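Local coordinates for protein anaphase-promoting complex subunit CUT9 (Schizosaccharomyces pombe, PDB 2XPI) that serves as a subunit of the anaphase-promoting complex (cyclosome), a cell-cycle-regulated E3 ubiquitin ligase that controls progression through mitosis and G1, at residues 551-556 with 573-578; 555-560 with 567-572; 54-59 with 90-95; 82-87 with 111-116. All blocks are in the same frame, centred on the assembly; numbering follows the deposited sequence.

Interaction 1. Residues 551-556 with 573-578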
loop_
_atom_site.group_PDB
_atom_site.type_symbol
_atom_site.label_atom_id
_atom_site.label_comp_id
_atom_site.label_asym_id
_atom_site.label_seq_id
_atom_site.Cartn_x
_atom_site.Cartn_y
_atom_site.Cartn_z
ATOM N N ASN A 551 43.863 19.388 -33.518
ATOM C CA ASN A 551 45.030 19.559 -32.668
ATOM C C ASN A 551 46.151 18.534 -32.881
ATOM O O ASN A 551 47.320 18.889 -32.750
ATOM C CB ASN A 551 44.668 19.691 -31.189
ATOM C CG ASN A 551 45.865 20.114 -30.341
ATOM O OD1 ASN A 551 46.668 19.272 -29.918
ATOM N ND2 ASN A 551 46.006 21.422 -30.114
ATOM N N VAL A 552 45.824 17.284 -33.214
ATOM C CA VAL A 552 46.889 16.317 -33.498
ATOM C C VAL A 552 47.549 16.507 -34.879
ATOM O O VAL A 552 48.701 16.126 -35.070
ATOM C CB VAL A 552 46.519 14.814 -33.183
ATOM C CG1 VAL A 552 45.093 14.676 -32.741
ATOM C CG2 VAL A 552 46.806 13.904 -34.369
ATOM N N HIS A 553 46.842 17.128 -35.820
ATOM C CA HIS A 553 47.452 17.506 -37.100
ATOM C C HIS A 553 48.449 18.630 -36.916
ATOM O O HIS A 553 49.530 18.627 -37.517
ATOM C CB HIS A 553 46.398 17.966 -38.095
ATOM C CG HIS A 553 45.754 16.848 -38.835
ATOM N ND1 HIS A 553 46.328 16.269 -39.944
ATOM C CD2 HIS A 553 44.599 16.182 -38.614
ATOM C CE1 HIS A 553 45.546 15.300 -40.383
ATOM N NE2 HIS A 553 44.488 15.228 -39.596
ATOM N N THR A 554 48.065 19.609 -36.104
ATOM C CA THR A 554 48.945 20.705 -35.752
ATOM C C THR A 554 50.174 20.139 -35.037
ATOM O O THR A 554 51.307 20.521 -35.334
ATOM C CB THR A 554 48.205 21.729 -34.857
ATOM O OG1 THR A 554 47.085 22.278 -35.573
ATOM C CG2 THR A 554 49.143 22.860 -34.409
ATOM N N ALA A 555 49.948 19.204 -34.118
ATOM C CA ALA A 555 51.042 18.564 -33.388
ATOM C C ALA A 555 52.035 17.933 -34.342
ATOM O O ALA A 555 53.235 18.112 -34.201
ATOM C CB ALA A 555 50.504 17.512 -32.436
ATOM N N ILE A 556 51.513 17.178 -35.304
ATOM C CA ILE A 556 52.306 16.476 -36.311
ATOM C C ILE A 556 53.151 17.444 -37.151
ATOM O O ILE A 556 54.324 17.177 -37.442
ATOM C CB ILE A 556 51.388 15.610 -37.211
ATOM C CG1 ILE A 556 50.819 14.440 -36.404
ATOM C CG2 ILE A 556 52.123 15.041 -38.382
ATOM C CD1 ILE A 556 49.866 13.606 -37.190
ATOM N N LEU A 573 48.895 21.200 -41.664
ATOM C CA LEU A 573 48.356 22.471 -41.185
ATOM C C LEU A 573 47.102 22.823 -41.988
ATOM O O LEU A 573 46.153 23.396 -41.454
ATOM C CB LEU A 573 49.411 23.581 -41.297
ATOM C CG LEU A 573 50.103 24.058 -40.015
ATOM C CD1 LEU A 573 49.805 23.148 -38.847
ATOM C CD2 LEU A 573 51.624 24.224 -40.196
ATOM N N HIS A 574 47.100 22.465 -43.271
ATOM C CA HIS A 574 45.915 22.642 -44.097
ATOM C C HIS A 574 44.742 21.786 -43.597
ATOM O O HIS A 574 43.591 22.208 -43.669
ATOM C CB HIS A 574 46.215 22.347 -45.569
ATOM C CG HIS A 574 46.987 23.429 -46.260
ATOM N ND1 HIS A 574 46.533 24.729 -46.346
ATOM C CD2 HIS A 574 48.174 23.404 -46.912
ATOM C CE1 HIS A 574 47.413 25.459 -47.009
ATOM N NE2 HIS A 574 48.420 24.680 -47.359
ATOM N N GLU A 575 45.030 20.591 -43.088
ATOM C CA GLU A 575 43.985 19.767 -42.478
ATOM C C GLU A 575 43.407 20.397 -41.210
ATOM O O GLU A 575 42.189 20.420 -41.029
ATOM C CB GLU A 575 44.489 18.352 -42.171
ATOM C CG GLU A 575 44.557 17.438 -43.376
ATOM C CD GLU A 575 43.195 17.220 -44.024
ATOM O OE1 GLU A 575 43.153 17.088 -45.268
ATOM O OE2 GLU A 575 42.170 17.188 -43.299
ATOM N N SER A 576 44.277 20.886 -40.331
ATOM C CA SER A 576 43.832 21.548 -39.107
ATOM C C SER A 576 42.880 22.680 -39.436
ATOM O O SER A 576 41.732 22.683 -39.003
ATOM C CB SER A 576 45.016 22.122 -38.333
ATOM O OG SER A 576 45.812 21.104 -37.766
ATOM N N LEU A 577 43.380 23.640 -40.208
ATOM C CA LEU A 577 42.623 24.832 -40.580
ATOM C C LEU A 577 41.345 24.515 -41.343
ATOM O O LEU A 577 40.513 25.390 -41.564
ATOM C CB LEU A 577 43.498 25.769 -41.402
ATOM C CG LEU A 577 44.685 26.285 -40.595
ATOM C CD1 LEU A 577 45.652 27.083 -41.459
ATOM C CD2 LEU A 577 44.188 27.105 -39.409
ATOM N N ALA A 578 41.191 23.262 -41.752
ATOM C CA ALA A 578 39.970 22.843 -42.416
ATOM C C ALA A 578 38.975 22.328 -41.379
ATOM O O ALA A 578 37.777 22.577 -41.482
ATOM C CB ALA A 578 40.265 21.790 -43.459
#

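Interaction 2. Residues 555-560 with 567-572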
loop_
_atom_site.group_PDB
_atom_site.type_symbol
_atom_site.label_atom_id
_atom_site.label_comp_id
_atom_site.label_asym_id
_atom_site.label_seq_id
_atom_site.Cartn_x
_atom_site.Cartn_y
_atom_site.Cartn_z
ATOM N N ALA A 555 49.948 19.204 -34.118
ATOM C CA ALA A 555 51.042 18.564 -33.388
ATOM C C ALA A 555 52.035 17.933 -34.342
ATOM O O ALA A 555 53.235 18.112 -34.201
ATOM C CB ALA A 555 50.504 17.512 -32.436
ATOM N N ILE A 556 51.513 17.178 -35.304
ATOM C CA ILE A 556 52.306 16.476 -36.311
ATOM C C ILE A 556 53.151 17.444 -37.151
ATOM O O ILE A 556 54.324 17.177 -37.442
ATOM C CB ILE A 556 51.388 15.610 -37.211
ATOM C CG1 ILE A 556 50.819 14.440 -36.404
ATOM C CG2 ILE A 556 52.123 15.041 -38.382
ATOM C CD1 ILE A 556 49.866 13.606 -37.190
ATOM N N ALA A 557 52.554 18.570 -37.523
ATOM C CA ALA A 557 53.266 19.615 -38.243
ATOM C C ALA A 557 54.386 20.197 -37.364
ATOM O O ALA A 557 55.543 20.299 -37.781
ATOM C CB ALA A 557 52.296 20.702 -38.688
ATOM N N LEU A 558 54.050 20.557 -36.133
ATOM C CA LEU A 558 55.080 21.030 -35.237
ATOM C C LEU A 558 56.270 20.071 -35.276
ATOM O O LEU A 558 57.426 20.498 -35.345
ATOM C CB LEU A 558 54.559 21.201 -33.813
ATOM C CG LEU A 558 55.637 21.700 -32.854
ATOM C CD1 LEU A 558 56.447 22.864 -33.478
ATOM C CD2 LEU A 558 55.024 22.108 -31.526
ATOM N N VAL A 559 56.002 18.774 -35.237
ATOM C CA VAL A 559 57.100 17.823 -35.272
ATOM C C VAL A 559 57.835 17.882 -36.621
ATOM O O VAL A 559 59.068 17.896 -36.658
ATOM C CB VAL A 559 56.629 16.396 -34.955
ATOM C CG1 VAL A 559 57.719 15.399 -35.264
ATOM C CG2 VAL A 559 56.237 16.302 -33.513
ATOM N N TYR A 560 57.083 17.941 -37.717
ATOM C CA TYR A 560 57.685 17.907 -39.044
ATOM C C TYR A 560 58.657 19.051 -39.280
ATOM O O TYR A 560 59.763 18.844 -39.799
ATOM C CB TYR A 560 56.637 17.828 -40.165
ATOM C CG TYR A 560 56.274 16.395 -40.448
ATOM C CD1 TYR A 560 57.261 15.480 -40.773
ATOM C CD2 TYR A 560 54.964 15.942 -40.353
ATOM C CE1 TYR A 560 56.963 14.161 -41.013
ATOM C CE2 TYR A 560 54.659 14.619 -40.590
ATOM C CZ TYR A 560 55.669 13.730 -40.920
ATOM O OH TYR A 560 55.406 12.400 -41.160
ATOM N N GLY A 567 57.429 21.044 -45.898
ATOM C CA GLY A 567 56.468 20.629 -46.900
ATOM C C GLY A 567 55.418 19.692 -46.343
ATOM O O GLY A 567 54.242 19.802 -46.691
ATOM N N LEU A 568 55.838 18.757 -45.492
ATOM C CA LEU A 568 54.902 17.844 -44.841
ATOM C C LEU A 568 54.151 18.562 -43.733
ATOM O O LEU A 568 52.986 18.281 -43.483
ATOM C CB LEU A 568 55.624 16.637 -44.249
ATOM C CG LEU A 568 56.225 15.657 -45.245
ATOM C CD1 LEU A 568 56.725 14.423 -44.500
ATOM C CD2 LEU A 568 55.188 15.299 -46.329
ATOM N N ALA A 569 54.836 19.484 -43.064
ATOM C CA ALA A 569 54.205 20.316 -42.050
ATOM C C ALA A 569 53.067 21.134 -42.656
ATOM O O ALA A 569 52.078 21.416 -41.979
ATOM C CB ALA A 569 55.223 21.227 -41.404
ATOM N N ILE A 570 53.205 21.498 -43.932
ATOM C CA ILE A 570 52.228 22.350 -44.611
ATOM C C ILE A 570 50.901 21.652 -44.916
ATOM O O ILE A 570 49.837 22.233 -44.716
ATOM C CB ILE A 570 52.810 22.972 -45.908
ATOM C CG1 ILE A 570 53.665 24.184 -45.567
ATOM C CG2 ILE A 570 51.703 23.433 -46.834
ATOM C CD1 ILE A 570 54.736 24.460 -46.576
ATOM N N THR A 571 50.953 20.413 -45.392
ATOM C CA THR A 571 49.726 19.683 -45.712
ATOM C C THR A 571 48.891 19.328 -44.464
ATOM O O THR A 571 47.656 19.245 -44.529
ATOM C CB THR A 571 50.036 18.416 -46.523
ATOM O OG1 THR A 571 51.046 17.665 -45.842
ATOM C CG2 THR A 571 50.551 18.789 -47.917
ATOM N N HIS A 572 49.568 19.130 -43.331
ATOM C CA HIS A 572 48.907 18.811 -42.065
ATOM C C HIS A 572 48.267 20.050 -41.451
ATOM O O HIS A 572 47.240 19.965 -40.790
ATOM C CB HIS A 572 49.896 18.186 -41.074
ATOM C CG HIS A 572 50.075 16.713 -41.246
ATOM N ND1 HIS A 572 49.205 15.785 -40.706
ATOM C CD2 HIS A 572 51.018 16.000 -41.909
ATOM C CE1 HIS A 572 49.611 14.568 -41.020
ATOM N NE2 HIS A 572 50.707 14.670 -41.753
#

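Interaction 3. Residues 54-59 with 90-95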
loop_
_atom_site.group_PDB
_atom_site.type_symbol
_atom_site.label_atom_id
_atom_site.label_comp_id
_atom_site.label_asym_id
_atom_site.label_seq_id
_atom_site.Cartn_x
_atom_site.Cartn_y
_atom_site.Cartn_z
ATOM N N SER A 54 4.344 -19.561 16.054
ATOM C CA SER A 54 3.508 -20.034 14.972
ATOM C C SER A 54 2.528 -21.103 15.516
ATOM O O SER A 54 2.925 -21.970 16.292
ATOM C CB SER A 54 4.372 -20.593 13.854
ATOM O OG SER A 54 3.559 -21.096 12.811
ATOM N N PRO A 55 1.242 -21.014 15.146
ATOM C CA PRO A 55 0.289 -22.086 15.464
ATOM C C PRO A 55 0.823 -23.437 15.007
ATOM O O PRO A 55 0.549 -24.441 15.648
ATOM C CB PRO A 55 -0.942 -21.736 14.631
ATOM C CG PRO A 55 -0.810 -20.268 14.329
ATOM C CD PRO A 55 0.615 -19.870 14.466
ATOM N N MET A 56 1.592 -23.460 13.925
ATOM C CA MET A 56 2.111 -24.717 13.386
ATOM C C MET A 56 3.042 -25.465 14.334
ATOM O O MET A 56 3.559 -26.510 13.960
ATOM C CB MET A 56 2.828 -24.491 12.051
ATOM C CG MET A 56 1.911 -24.048 10.918
ATOM S SD MET A 56 0.668 -25.306 10.564
ATOM C CE MET A 56 1.720 -26.544 9.805
ATOM N N THR A 57 3.279 -24.932 15.538
ATOM C CA THR A 57 4.107 -25.625 16.538
ATOM C C THR A 57 3.318 -26.769 17.160
ATOM O O THR A 57 3.882 -27.642 17.817
ATOM C CB THR A 57 4.579 -24.719 17.699
ATOM O OG1 THR A 57 3.439 -24.150 18.356
ATOM C CG2 THR A 57 5.532 -23.606 17.210
ATOM N N TYR A 58 2.005 -26.750 16.957
ATOM C CA TYR A 58 1.150 -27.818 17.421
ATOM C C TYR A 58 1.609 -29.130 16.788
ATOM O O TYR A 58 1.407 -30.202 17.351
ATOM C CB TYR A 58 -0.298 -27.518 17.052
ATOM C CG TYR A 58 -0.707 -28.052 15.701
ATOM C CD1 TYR A 58 -1.462 -29.223 15.592
ATOM C CD2 TYR A 58 -0.345 -27.398 14.536
ATOM C CE1 TYR A 58 -1.840 -29.720 14.356
ATOM C CE2 TYR A 58 -0.713 -27.888 13.300
ATOM C CZ TYR A 58 -1.462 -29.047 13.213
ATOM O OH TYR A 58 -1.829 -29.527 11.979
ATOM N N LEU A 59 2.246 -29.046 15.626
ATOM C CA LEU A 59 2.755 -30.242 14.956
ATOM C C LEU A 59 3.758 -31.018 15.814
ATOM O O LEU A 59 4.052 -32.179 15.532
ATOM C CB LEU A 59 3.365 -29.891 13.592
ATOM C CG LEU A 59 2.361 -29.713 12.445
ATOM C CD1 LEU A 59 3.045 -29.271 11.176
ATOM C CD2 LEU A 59 1.606 -30.999 12.205
ATOM N N TRP A 90 -6.748 -21.609 11.394
ATOM C CA TRP A 90 -7.586 -20.936 10.414
ATOM C C TRP A 90 -7.136 -19.491 10.192
ATOM O O TRP A 90 -6.989 -19.049 9.060
ATOM C CB TRP A 90 -9.048 -21.006 10.863
ATOM C CG TRP A 90 -10.023 -20.316 9.983
ATOM C CD1 TRP A 90 -9.816 -19.880 8.709
ATOM C CD2 TRP A 90 -11.375 -19.975 10.313
ATOM N NE1 TRP A 90 -10.956 -19.283 8.224
ATOM C CE2 TRP A 90 -11.928 -19.326 9.191
ATOM C CE3 TRP A 90 -12.177 -20.169 11.444
ATOM C CZ2 TRP A 90 -13.242 -18.867 9.165
ATOM C CZ3 TRP A 90 -13.485 -19.705 11.418
ATOM C CH2 TRP A 90 -13.999 -19.059 10.286
ATOM N N ARG A 91 -6.930 -18.751 11.274
ATOM C CA ARG A 91 -6.419 -17.393 11.173
ATOM C C ARG A 91 -5.092 -17.405 10.431
ATOM O O ARG A 91 -4.868 -16.616 9.523
ATOM C CB ARG A 91 -6.219 -16.810 12.558
ATOM C CG ARG A 91 -5.400 -15.566 12.570
ATOM C CD ARG A 91 -4.914 -15.309 13.987
ATOM N NE ARG A 91 -3.948 -16.314 14.418
ATOM C CZ ARG A 91 -3.644 -16.550 15.687
ATOM N NH1 ARG A 91 -4.246 -15.851 16.629
ATOM N NH2 ARG A 91 -2.750 -17.487 16.009
ATOM N N HIS A 92 -4.219 -18.335 10.789
ATOM C CA HIS A 92 -2.898 -18.373 10.184
ATOM C C HIS A 92 -2.957 -18.527 8.667
ATOM O O HIS A 92 -2.231 -17.858 7.922
ATOM C CB HIS A 92 -2.089 -19.512 10.767
ATOM C CG HIS A 92 -0.618 -19.319 10.651
ATOM N ND1 HIS A 92 0.044 -18.280 11.273
ATOM C CD2 HIS A 92 0.329 -20.041 10.008
ATOM C CE1 HIS A 92 1.335 -18.366 11.014
ATOM N NE2 HIS A 92 1.533 -19.426 10.248
ATOM N N ASP A 93 -3.809 -19.429 8.212
ATOM C CA ASP A 93 -3.870 -19.715 6.797
ATOM C C ASP A 93 -4.516 -18.543 6.071
ATOM O O ASP A 93 -4.120 -18.201 4.960
ATOM C CB ASP A 93 -4.608 -21.019 6.542
ATOM C CG ASP A 93 -4.707 -21.337 5.086
ATOM O OD1 ASP A 93 -5.826 -21.269 4.543
ATOM O OD2 ASP A 93 -3.664 -21.635 4.465
ATOM N N ALA A 94 -5.488 -17.899 6.704
ATOM C CA ALA A 94 -6.096 -16.706 6.105
ATOM C C ALA A 94 -5.030 -15.648 5.780
ATOM O O ALA A 94 -4.959 -15.153 4.667
ATOM C CB ALA A 94 -7.190 -16.120 7.012
ATOM N N LEU A 95 -4.239 -15.300 6.787
ATOM C CA LEU A 95 -3.111 -14.405 6.676
ATOM C C LEU A 95 -2.282 -14.798 5.461
ATOM O O LEU A 95 -2.108 -14.028 4.520
ATOM C CB LEU A 95 -2.245 -14.597 7.916
ATOM C CG LEU A 95 -1.802 -13.409 8.748
ATOM C CD1 LEU A 95 -0.750 -13.879 9.777
ATOM C CD2 LEU A 95 -1.260 -12.332 7.847
HETATM O O HOH W 1 4.008 -21.329 9.804
#

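Interaction 4. Residues 82-87 with 111-116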
loop_
_atom_site.group_PDB
_atom_site.type_symbol
_atom_site.label_atom_id
_atom_site.label_comp_id
_atom_site.label_asym_id
_atom_site.label_seq_id
_atom_site.Cartn_x
_atom_site.Cartn_y
_atom_site.Cartn_z
ATOM N N SER A 82 -8.649 -29.033 20.147
ATOM C CA SER A 82 -8.821 -27.710 20.747
ATOM C C SER A 82 -9.568 -26.760 19.810
ATOM O O SER A 82 -9.305 -26.744 18.617
ATOM C CB SER A 82 -7.454 -27.125 21.081
ATOM O OG SER A 82 -7.563 -25.974 21.902
ATOM N N ARG A 83 -10.502 -25.971 20.334
ATOM C CA ARG A 83 -11.183 -24.980 19.492
ATOM C C ARG A 83 -10.283 -23.785 19.166
ATOM O O ARG A 83 -10.205 -23.347 18.023
ATOM C CB ARG A 83 -12.475 -24.478 20.134
ATOM C CG ARG A 83 -12.804 -23.039 19.750
ATOM C CD ARG A 83 -14.293 -22.812 19.624
ATOM N NE ARG A 83 -14.898 -22.472 20.901
ATOM C CZ ARG A 83 -16.002 -23.032 21.386
ATOM N NH1 ARG A 83 -16.638 -23.959 20.700
ATOM N NH2 ARG A 83 -16.475 -22.654 22.560
ATOM N N GLU A 84 -9.621 -23.244 20.180
ATOM C CA GLU A 84 -8.675 -22.169 19.970
ATOM C C GLU A 84 -7.616 -22.614 18.948
ATOM O O GLU A 84 -7.098 -21.803 18.170
ATOM C CB GLU A 84 -8.029 -21.755 21.296
ATOM C CG GLU A 84 -9.029 -21.502 22.434
ATOM C CD GLU A 84 -9.614 -22.792 23.040
ATOM O OE1 GLU A 84 -8.835 -23.616 23.578
ATOM O OE2 GLU A 84 -10.854 -22.979 22.990
ATOM N N ASP A 85 -7.319 -23.909 18.930
ATOM C CA ASP A 85 -6.358 -24.431 17.961
ATOM C C ASP A 85 -6.884 -24.563 16.521
ATOM O O ASP A 85 -6.117 -24.444 15.583
ATOM C CB ASP A 85 -5.709 -25.727 18.457
ATOM C CG ASP A 85 -4.696 -25.482 19.574
ATOM O OD1 ASP A 85 -3.971 -24.446 19.525
ATOM O OD2 ASP A 85 -4.619 -26.324 20.496
ATOM N N TYR A 86 -8.174 -24.800 16.334
ATOM C CA TYR A 86 -8.748 -24.721 14.990
ATOM C C TYR A 86 -8.826 -23.276 14.523
ATOM O O TYR A 86 -8.683 -23.006 13.340
ATOM C CB TYR A 86 -10.162 -25.296 14.934
ATOM C CG TYR A 86 -10.223 -26.795 14.920
ATOM C CD1 TYR A 86 -10.773 -27.494 15.989
ATOM C CD2 TYR A 86 -9.729 -27.516 13.841
ATOM C CE1 TYR A 86 -10.825 -28.873 15.986
ATOM C CE2 TYR A 86 -9.782 -28.897 13.823
ATOM C CZ TYR A 86 -10.329 -29.571 14.897
ATOM O OH TYR A 86 -10.384 -30.944 14.881
ATOM N N LEU A 87 -9.107 -22.363 15.453
ATOM C CA LEU A 87 -9.228 -20.948 15.142
ATOM C C LEU A 87 -7.891 -20.406 14.659
ATOM O O LEU A 87 -7.805 -19.774 13.616
ATOM C CB LEU A 87 -9.698 -20.177 16.379
ATOM C CG LEU A 87 -11.207 -19.890 16.432
ATOM C CD1 LEU A 87 -11.992 -21.034 15.846
ATOM C CD2 LEU A 87 -11.679 -19.555 17.841
ATOM N N LEU A 111 -8.720 -13.975 20.232
ATOM C CA LEU A 111 -8.155 -13.042 21.200
ATOM C C LEU A 111 -9.215 -12.745 22.257
ATOM O O LEU A 111 -8.915 -12.719 23.454
ATOM C CB LEU A 111 -7.637 -11.757 20.530
ATOM C CG LEU A 111 -7.007 -10.734 21.484
ATOM C CD1 LEU A 111 -5.864 -11.352 22.294
ATOM C CD2 LEU A 111 -6.530 -9.480 20.765
ATOM N N ASP A 112 -10.462 -12.555 21.816
ATOM C CA ASP A 112 -11.580 -12.375 22.752
ATOM C C ASP A 112 -11.666 -13.542 23.735
ATOM O O ASP A 112 -11.833 -13.333 24.930
ATOM C CB ASP A 112 -12.914 -12.171 22.017
ATOM C CG ASP A 112 -13.007 -10.801 21.325
ATOM O OD1 ASP A 112 -12.310 -9.848 21.758
ATOM O OD2 ASP A 112 -13.781 -10.674 20.345
ATOM N N ILE A 113 -11.524 -14.766 23.235
ATOM C CA ILE A 113 -11.574 -15.948 24.091
ATOM C C ILE A 113 -10.390 -16.072 25.061
ATOM O O ILE A 113 -10.573 -16.246 26.259
ATOM C CB ILE A 113 -11.647 -17.226 23.243
ATOM C CG1 ILE A 113 -13.029 -17.373 22.604
ATOM C CG2 ILE A 113 -11.327 -18.450 24.086
ATOM C CD1 ILE A 113 -13.081 -18.464 21.561
ATOM N N THR A 114 -9.177 -15.953 24.533
ATOM C CA THR A 114 -7.959 -16.365 25.225
ATOM C C THR A 114 -7.214 -15.242 25.971
ATOM O O THR A 114 -6.628 -15.463 27.044
ATOM C CB THR A 114 -6.988 -16.986 24.200
ATOM O OG1 THR A 114 -6.602 -15.986 23.250
ATOM C CG2 THR A 114 -7.676 -18.106 23.453
ATOM N N GLY A 115 -7.203 -14.050 25.384
ATOM C CA GLY A 115 -6.459 -12.941 25.942
ATOM C C GLY A 115 -4.963 -13.161 25.860
ATOM O O GLY A 115 -4.195 -12.418 26.482
ATOM N N ASN A 116 -4.541 -14.166 25.090
ATOM C CA ASN A 116 -3.117 -14.483 24.926
ATOM C C ASN A 116 -2.340 -13.453 24.101
ATOM O O ASN A 116 -2.740 -13.094 22.997
ATOM C CB ASN A 116 -2.967 -15.857 24.273
ATOM C CG ASN A 116 -1.586 -16.467 24.474
ATOM O OD1 ASN A 116 -1.469 -17.569 25.008
ATOM N ND2 ASN A 116 -0.541 -15.766 24.043
#

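Interaction 1. Residues 551-556 with 573-578
The imidazole of His553 has the CB methylene of Glu575 over one face, 3.5 Å above the ring plane and displaced toward the rim. Seen from the ring centroid, that carbon stands 17° off the normal, which makes the approach a CH-pi contact. His553 and Glu575 run side by side in the same direction, with the carboxylate plane turned 41° from the ring. Glu575 bends at chi2, and its OE2 stays 4.8 Å from His553 NE2, so the carboxylate and the imidazole nitrogen are not in contact. The polar partner of the ring is instead His572, with which it forms a probable ND1-to-ND1 hydrogen bond. Next to this pair the hydroxyls of Thr554 and Ser576 come tip to tip, OG1 to OG 2.8 Å. Both hydroxyls also hydrogen-bond with the carbonyl oxygen of Ala550, so the bond between them is not settled. In each residue the hydroxyl lies anti to the carbonyl carbon, which puts it in the seam between the helices. Leu573 CD1 adds an apolar contact, 4.0 Å from Thr554 CA. An alanine in place of His553 would remove the ring and would probably cost both the CH-pi contact and the link to His572. With segment axes 8.0 Å apart at 158°, the geometry is the antiparallel helix hairpin of a tetratricopeptide repeat, here TPR 14, with small Ser576 facing His553.

Interaction 2. Residues 555-560 with 567-572
Two aromatic rings, Tyr560 from one helix and His572 from the other, set the pattern of this contact. Their planes are 27° apart, but the rings are slid so far apart in their planes, with centroids 5.9 Å apart, that they barely overlap. Each ring is instead packed against an aliphatic group of the opposing helix. Ile556 crosses His572 obliquely and sets its CG2 over the centre of the imidazole, 3.6 Å above the plane and 6° off the normal. Leu568, also crossing obliquely, places CB over the centre of the Tyr560 face, 3.8 Å above it, while its CD1 reaches out to the Tyr560 CE1 at 3.5 Å. Closer to the backbones the helices approach tightly, since Ala557 and Ala569 meet with CB atoms 4.0 Å apart. Small residues at this point are the signature of a tetratricopeptide repeat, in which helices A and B of one repeat pack antiparallel; here they are helices 550-562 and 566-579 of TPR 14. The Tyr560 CB also touches Ala569 CB, at 3.9 Å, so this side chain joins the alanine pair to the ring layer. Replacing Tyr560 with a serine would remove the ring and would probably leave Leu568 without its aromatic partner. Tyr560 also touches Ile536 of the preceding helix, 532-545. Within helix 566-579, Thr571 OG1 donates to Leu568 O at 3.1 Å, from above the carbonyl plane.

Interaction 3. Residues 54-59 with 90-95
Packing is tightest where Pro55 meets His92. The proline CD lies over one face of the imidazole, 3.6 Å above the plane but displaced toward the rim, in a CH-pi contact. Pro55 CG reaches on to the guanidinium of Arg91, meeting NH2 at the edge and in its plane, 3.8 Å away. The His92 ring is brought to the proline by its first torsion, with CG anti to the backbone N (chi1 -157°), and Arg91 bends at chi3. Toward the NE2 and CD2 end of the imidazole the packing loosens. Met56 CG stays 4.4 Å from His92 CD2, and Ser54 OG is 3.7 Å from His92 NE2, with no direct bond between them. A water spans that gap, 3.0 Å from Ser54 OG and 3.2 Å from His92 NE2. The same hydroxyl accepts from Met56 N at 3.3 Å, forming an ST turn as the chain enters the 3-10 segment 55-57. Ser54 O is gripped twice, by the N and the OG1 of Thr57, the latter approaching nearly along the C=O axis (171°). Arg91 NH1 forms a salt bridge to Asp119, His92 meets Trp122 edge-to-face, and Asp93 bonds Ile196 N and Thr50 N of the second subunit. With Met56 packing on Met56 of that subunit, the contact joins an N-terminal loop to the first helix of TPR 1 inside the homodimer interface, which TPR repeats 1-7 form.

Interaction 4. Residues 82-87 with 111-116
Thr114 OG1 is the best-held polar atom, with three partners: two acceptors, the carbonyl oxygen of Val110 one turn back and Asp119 OD2 on the next helix, and one weak donor, the backbone N of Asn116. The bond from Asn116 N to Thr114 OG1 is long, at 3.3 Å, though straight (172°), and the single hydroxyl proton probably cannot serve both acceptors fully. The hydroxyl occupies the crowded position between backbone N and carbonyl carbon, chi1 64°, and this leaves CG2 anti to the carbonyl carbon, facing the other helix. There Glu84 CG meets Thr114 CG2 at 3.8 Å, the two side chains sliding past one another in opposite directions. The chain leaves the helical conformation at Gly115, whose phi of 68° is easy for a glycine, while Asn116 takes the N-cap position of the next helix. Ile113 crosses both Glu84 and Leu87 at about a right angle. Its CG2 lies 4.2 Å from Glu84 CG, and its CD1 packs on Leu87 CD2 at 4.1 Å. The Arg83 guanidinium turns to the second subunit, forming a salt bridge to Asp267 and a cation-pi contact with Phe270 there. Here the first turn of helix 83-96 meets the last of helix 100-114 in TPR 1. No hydrogen bond crosses between the two segments, so van der Waals contact probably carries the seam, while Thr114 OG1 and the Arg83 guanidinium bond elsewhere.

How the interactions relate
Interactions 3 and 4 stand at the N-terminal end of the chain, interactions 1 and 2 near the C-terminal end, on opposite sides of the chain's centre. Interactions 1 and 2 both join helices 550-562 and 566-579 of TPR 14; their centres are 8 Å apart, they share Ala555 and Ile556, and Leu573 CD1 packs on Ala557 CB. Interactions 3 and 4 share helix 83-96 of TPR 1, their centres 12 Å apart, and both reach the second subunit. Along the chain their segments alternate, and both close before interaction 1 opens. With centres of interactions 2 and 4 about 95 Å apart, dimerization and C-terminal repeat packing occupy separate ends of one superhelix.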